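Local coordinates for Cag pathogenicity island protein (Cag10) (Helicobacter pylori 26695, PDB 6IQT), which probably serves, as a VirB8 homologue, as an inner-membrane assembly component of the type IV secretion system encoded by the cag pathogenicity island, at residues A[29-34]-A[133-138]; A[35-40]-A[58-63]. All blocks are in the same frame, centred on the assembly; numbering follows the deposited sequence.

Contact 1 (A[29-34]-A[133-138])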
loop_
_atom_site.group_PDB
_atom_site.type_symbol
_atom_site.label_atom_id
_atom_site.label_comp_id
_atom_site.label_asym_id
_atom_site.label_seq_id
_atom_site.Cartn_x
_atom_site.Cartn_y
_atom_site.Cartn_z
ATOM N N ALA A 29 -3.792 14.468 16.984
ATOM C CA ALA A 29 -2.649 14.834 17.802
ATOM C C ALA A 29 -2.170 13.468 18.253
ATOM O O ALA A 29 -1.057 13.054 17.924
ATOM C CB ALA A 29 -2.961 15.754 18.997
ATOM N N VAL A 30 -3.053 12.731 18.937
ATOM C CA VAL A 30 -2.699 11.384 19.390
ATOM C C VAL A 30 -2.591 10.439 18.197
ATOM O O VAL A 30 -1.648 9.645 18.101
ATOM C CB VAL A 30 -3.720 10.874 20.432
ATOM C CG1 VAL A 30 -3.548 9.381 20.666
ATOM C CG2 VAL A 30 -3.560 11.618 21.743
ATOM N N VAL A 31 -3.546 10.515 17.268
ATOM C CA VAL A 31 -3.486 9.675 16.073
ATOM C C VAL A 31 -2.205 9.957 15.302
ATOM O O VAL A 31 -1.489 9.037 14.879
ATOM C CB VAL A 31 -4.738 9.893 15.195
ATOM C CG1 VAL A 31 -4.518 9.354 13.775
ATOM C CG2 VAL A 31 -5.954 9.206 15.814
ATOM N N ASP A 32 -1.894 11.239 15.116
ATOM C CA ASP A 32 -0.735 11.606 14.309
ATOM C C ASP A 32 0.567 11.181 14.981
ATOM O O ASP A 32 1.487 10.716 14.300
ATOM C CB ASP A 32 -0.745 13.115 14.028
ATOM C CG ASP A 32 -1.894 13.536 13.076
ATOM O OD1 ASP A 32 -2.665 12.679 12.604
ATOM O OD2 ASP A 32 -2.020 14.737 12.782
ATOM N N SER A 33 0.664 11.330 16.313
ATOM C CA SER A 33 1.853 10.876 17.041
ATOM C C SER A 33 2.017 9.363 16.960
ATOM O O SER A 33 3.134 8.853 16.783
ATOM C CB SER A 33 1.775 11.304 18.514
ATOM O OG SER A 33 1.738 12.714 18.627
ATOM N N ALA A 34 0.923 8.623 17.159
ATOM C CA ALA A 34 0.993 7.166 17.069
ATOM C C ALA A 34 1.397 6.725 15.668
ATOM O O ALA A 34 2.221 5.811 15.498
ATOM C CB ALA A 34 -0.364 6.555 17.461
ATOM N N ILE A 133 -2.918 3.773 5.916
ATOM C CA ILE A 133 -3.112 2.845 7.025
ATOM C C ILE A 133 -4.562 2.924 7.488
ATOM O O ILE A 133 -5.223 3.963 7.399
ATOM C CB ILE A 133 -2.154 3.063 8.228
ATOM C CG1 ILE A 133 -2.533 4.300 9.022
ATOM C CG2 ILE A 133 -0.655 3.065 7.830
ATOM C CD1 ILE A 133 -2.241 4.148 10.498
ATOM N N TYR A 134 -5.050 1.803 8.004
ATOM C CA TYR A 134 -6.379 1.714 8.588
ATOM C C TYR A 134 -6.215 1.425 10.070
ATOM O O TYR A 134 -5.473 0.512 10.442
ATOM C CB TYR A 134 -7.192 0.613 7.904
ATOM C CG TYR A 134 -7.403 0.844 6.420
ATOM C CD1 TYR A 134 -6.413 0.552 5.493
ATOM C CD2 TYR A 134 -8.596 1.367 5.952
ATOM C CE1 TYR A 134 -6.624 0.773 4.115
ATOM C CE2 TYR A 134 -8.801 1.601 4.610
ATOM C CZ TYR A 134 -7.823 1.297 3.695
ATOM O OH TYR A 134 -8.062 1.528 2.351
ATOM N N TYR A 135 -6.903 2.189 10.923
ATOM C CA TYR A 135 -6.694 2.040 12.356
ATOM C C TYR A 135 -8.017 2.118 13.112
ATOM O O TYR A 135 -9.026 2.627 12.618
ATOM C CB TYR A 135 -5.713 3.103 12.921
ATOM C CG TYR A 135 -6.352 4.461 13.080
ATOM C CD1 TYR A 135 -6.329 5.375 12.042
ATOM C CD2 TYR A 135 -7.005 4.818 14.270
ATOM C CE1 TYR A 135 -6.931 6.629 12.166
ATOM C CE2 TYR A 135 -7.623 6.060 14.396
ATOM C CZ TYR A 135 -7.592 6.953 13.342
ATOM O OH TYR A 135 -8.192 8.188 13.471
ATOM N N ASP A 136 -7.973 1.612 14.340
ATOM C CA ASP A 136 -9.007 1.875 15.333
ATOM C C ASP A 136 -8.336 1.836 16.697
ATOM O O ASP A 136 -7.172 1.449 16.818
ATOM C CB ASP A 136 -10.157 0.870 15.216
ATOM C CG ASP A 136 -11.433 1.329 15.930
ATOM O OD1 ASP A 136 -11.472 2.442 16.508
ATOM O OD2 ASP A 136 -12.412 0.560 15.892
ATOM N N PHE A 137 -9.061 2.270 17.733
ATOM C CA PHE A 137 -8.543 2.210 19.099
ATOM C C PHE A 137 -9.082 0.962 19.790
ATOM O O PHE A 137 -10.276 0.676 19.714
ATOM C CB PHE A 137 -8.914 3.467 19.895
ATOM C CG PHE A 137 -8.069 4.656 19.564
ATOM C CD1 PHE A 137 -6.844 4.846 20.187
ATOM C CD2 PHE A 137 -8.480 5.572 18.612
ATOM C CE1 PHE A 137 -6.051 5.946 19.877
ATOM C CE2 PHE A 137 -7.685 6.671 18.289
ATOM C CZ PHE A 137 -6.478 6.860 18.925
ATOM N N ALA A 138 -8.201 0.226 20.457
ATOM C CA ALA A 138 -8.574 -1.024 21.128
ATOM C C ALA A 138 -9.498 -0.770 22.316
ATOM O O ALA A 138 -9.046 -0.360 23.380
ATOM C CB ALA A 138 -7.325 -1.774 21.580
#

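Contact 2 (A[35-40]-A[58-63])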
loop_
_atom_site.group_PDB
_atom_site.type_symbol
_atom_site.label_atom_id
_atom_site.label_comp_id
_atom_site.label_asym_id
_atom_site.label_seq_id
_atom_site.Cartn_x
_atom_site.Cartn_y
_atom_site.Cartn_z
ATOM N N THR A 35 0.841 7.383 14.651
ATOM C CA THR A 35 1.140 7.016 13.274
ATOM C C THR A 35 2.607 7.270 12.950
ATOM O O THR A 35 3.248 6.454 12.286
ATOM C CB THR A 35 0.224 7.782 12.312
ATOM O OG1 THR A 35 -1.139 7.459 12.613
ATOM C CG2 THR A 35 0.492 7.370 10.869
ATOM N N SER A 36 3.156 8.383 13.436
ATOM C CA SER A 36 4.560 8.682 13.196
ATOM C C SER A 36 5.466 7.650 13.864
ATOM O O SER A 36 6.461 7.205 13.273
ATOM C CB SER A 36 4.867 10.094 13.694
ATOM O OG SER A 36 6.241 10.366 13.562
ATOM N N LYS A 37 5.131 7.256 15.094
ATOM C CA LYS A 37 5.910 6.228 15.779
ATOM C C LYS A 37 5.823 4.894 15.042
ATOM O O LYS A 37 6.832 4.196 14.873
ATOM C CB LYS A 37 5.419 6.089 17.220
ATOM C CG LYS A 37 6.344 5.240 18.137
ATOM C CD LYS A 37 7.812 5.580 17.884
ATOM C CE LYS A 37 8.717 5.099 19.023
ATOM N NZ LYS A 37 10.139 5.490 18.804
ATOM N N PHE A 38 4.625 4.539 14.576
ATOM C CA PHE A 38 4.418 3.307 13.826
ATOM C C PHE A 38 5.228 3.296 12.538
ATOM O O PHE A 38 5.876 2.294 12.208
ATOM C CB PHE A 38 2.920 3.147 13.531
ATOM C CG PHE A 38 2.588 1.996 12.623
ATOM C CD1 PHE A 38 2.493 0.704 13.120
ATOM C CD2 PHE A 38 2.348 2.209 11.270
ATOM C CE1 PHE A 38 2.165 -0.365 12.290
ATOM C CE2 PHE A 38 2.032 1.142 10.428
ATOM C CZ PHE A 38 1.937 -0.149 10.945
ATOM N N VAL A 39 5.208 4.410 11.798
ATOM C CA VAL A 39 5.977 4.505 10.554
ATOM C C VAL A 39 7.462 4.336 10.834
ATOM O O VAL A 39 8.173 3.624 10.109
ATOM C CB VAL A 39 5.696 5.850 9.853
ATOM C CG1 VAL A 39 6.802 6.182 8.856
ATOM C CG2 VAL A 39 4.310 5.820 9.164
ATOM N N SER A 40 7.954 5.025 11.867
ATOM C CA SER A 40 9.351 4.897 12.269
ATOM C C SER A 40 9.709 3.449 12.616
ATOM O O SER A 40 10.750 2.940 12.184
ATOM C CB SER A 40 9.616 5.824 13.457
ATOM O OG SER A 40 10.967 5.731 13.851
HETATM N N MSE A 58 4.805 -4.645 17.268
HETATM C CA MSE A 58 3.720 -5.567 17.584
HETATM C C MSE A 58 2.599 -4.887 18.405
HETATM O O MSE A 58 1.404 -5.132 18.202
HETATM C CB MSE A 58 4.297 -6.749 18.361
HETATM C CG MSE A 58 5.124 -7.687 17.516
HETATM SE SE MSE A 58 4.107 -8.248 15.937
HETATM C CE MSE A 58 5.106 -7.290 14.577
ATOM N N GLN A 59 3.008 -4.002 19.321
ATOM C CA GLN A 59 2.075 -3.285 20.197
ATOM C C GLN A 59 1.181 -2.301 19.444
ATOM O O GLN A 59 0.107 -1.941 19.948
ATOM C CB GLN A 59 2.858 -2.516 21.262
ATOM C CG GLN A 59 3.377 -3.377 22.365
ATOM C CD GLN A 59 2.374 -3.478 23.474
ATOM O OE1 GLN A 59 2.387 -2.676 24.411
ATOM N NE2 GLN A 59 1.466 -4.442 23.362
ATOM N N TYR A 60 1.602 -1.857 18.268
ATOM C CA TYR A 60 0.816 -0.947 17.447
ATOM C C TYR A 60 -0.056 -1.650 16.419
ATOM O O TYR A 60 -0.691 -0.967 15.608
ATOM C CB TYR A 60 1.743 0.034 16.719
ATOM C CG TYR A 60 2.172 1.147 17.607
ATOM C CD1 TYR A 60 1.386 2.281 17.738
ATOM C CD2 TYR A 60 3.341 1.054 18.362
ATOM C CE1 TYR A 60 1.763 3.309 18.573
ATOM C CE2 TYR A 60 3.727 2.077 19.201
ATOM C CZ TYR A 60 2.928 3.202 19.306
ATOM O OH TYR A 60 3.296 4.233 20.137
ATOM N N CYS A 61 -0.093 -2.983 16.412
ATOM C CA CYS A 61 -0.800 -3.748 15.387
ATOM C C CYS A 61 -1.940 -4.547 16.006
ATOM O O CYS A 61 -1.752 -5.222 17.024
ATOM C CB CYS A 61 0.159 -4.710 14.668
ATOM S SG CYS A 61 1.546 -3.950 13.804
ATOM N N ASP A 62 -3.116 -4.489 15.392
ATOM C CA ASP A 62 -4.137 -5.467 15.734
ATOM C C ASP A 62 -3.593 -6.876 15.499
ATOM O O ASP A 62 -2.715 -7.097 14.658
ATOM C CB ASP A 62 -5.400 -5.251 14.904
ATOM C CG ASP A 62 -6.510 -6.225 15.274
ATOM O OD1 ASP A 62 -7.102 -6.066 16.361
ATOM O OD2 ASP A 62 -6.771 -7.174 14.498
ATOM N N VAL A 63 -4.107 -7.839 16.269
ATOM C CA VAL A 63 -3.679 -9.229 16.095
ATOM C C VAL A 63 -3.802 -9.651 14.634
ATOM O O VAL A 63 -2.930 -10.347 14.104
ATOM C CB VAL A 63 -4.473 -10.164 17.029
ATOM C CG1 VAL A 63 -5.970 -10.102 16.726
ATOM C CG2 VAL A 63 -3.950 -11.601 16.910
#

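Contact 1 (A[29-34]-A[133-138])
Val31 has CG1 anti to its backbone N (chi1 164°) and CG2 anti to the carbonyl carbon, which sets both methyls against the phenol end of Tyr135. In Tyr135 the bond from CA to CB points toward the helix, and a chi1 of 77° sets CG between the backbone N and the carbonyl carbon. The two side chains are roughly perpendicular: CG2 of Val31 lies 3.4 Å from OH and 3.7 Å from CZ of Tyr135, while CG1 of Val31 is 3.9 Å from the same CZ. A branched, rigid valine suits the spot, since it offers two methyls to one ring end, and the long tyrosine spans the distance from strand to helix. This is the first turn of helix 30-43 lying against strand 125-137 of the curved antiparallel sheet, the helix-on-sheet arrangement of the NTF2-like fold found in VirB8 periplasmic domains. Two residues along the strand, Phe137 brings its ring edge to the helix, CZ standing 3.9 Å from Val31 CG2 and 4.2 Å from Val30 CG1; an apolar ring edge is a fitting partner for valine methyls. Phe154 of strand 154-163 stacks on Tyr135, and Leu107 of the adjoining strand touches both Val31 and Tyr135.

Contact 2 (A[35-40]-A[58-63])
Tyr60 and Phe38 carry most of this contact, their side chains running antiparallel alongside one another. With a chi1 of 173°, the Phe38 ring extends on the side away from its own backbone N, and its edge meets the residues after helix 50-59. There CD1 of Phe38 rests 3.7 Å from CB of Tyr60, and the next ring atom, Phe38 CE1, is 3.9 Å from SG of Cys61. The sulfur lies in the plane of the ring, 5.3 Å from the Phe38 centroid and 86° off the normal: an edge-on sulfur-aromatic contact, for which the small, polarisable cysteine is well suited. In this NTF2-like domain the meeting joins the helix lying on the sheet to the turn that leads from helix 50-59 toward helix 66-80, a buried site that bulky aromatic rings fill well. The length of Tyr60 carries its OH to 3.8 Å from CG of Lys37, the two side chains crossing almost squarely. Lys37 offers the CB and CG methylenes, and a bend at chi2 (42°) helps carry the charged end away, as fits a lysine at an exposed position. Val156 and Phe154 of strand 154-163 touch Phe38 and Tyr60 respectively, whereas Cys61 packs on Gln66 and Ala69 of helix 66-80.

Helix 30-43 serves both contacts, its first turn in contact 1 and the following turns in contact 2, with centres about 9 Å apart. Along the chain, the residues between the segments of contact 1 include both segments of contact 2. The two also touch: Ile133 CG2 approaches Phe38 CE2 at 4.2 Å, Ile133 CD1 comes within 4.1 Å of Thr35 OG1, and Ala34 O is 4.0 Å from Tyr60 CE1. Phe154, on the neighbouring strand, is shared, packing on Ala34, Ile133 and Tyr135 of contact 1 and on Thr35 and Tyr60 of contact 2. A hydrogen bond between Thr35 OG1 and Val31 O further ties the turns together.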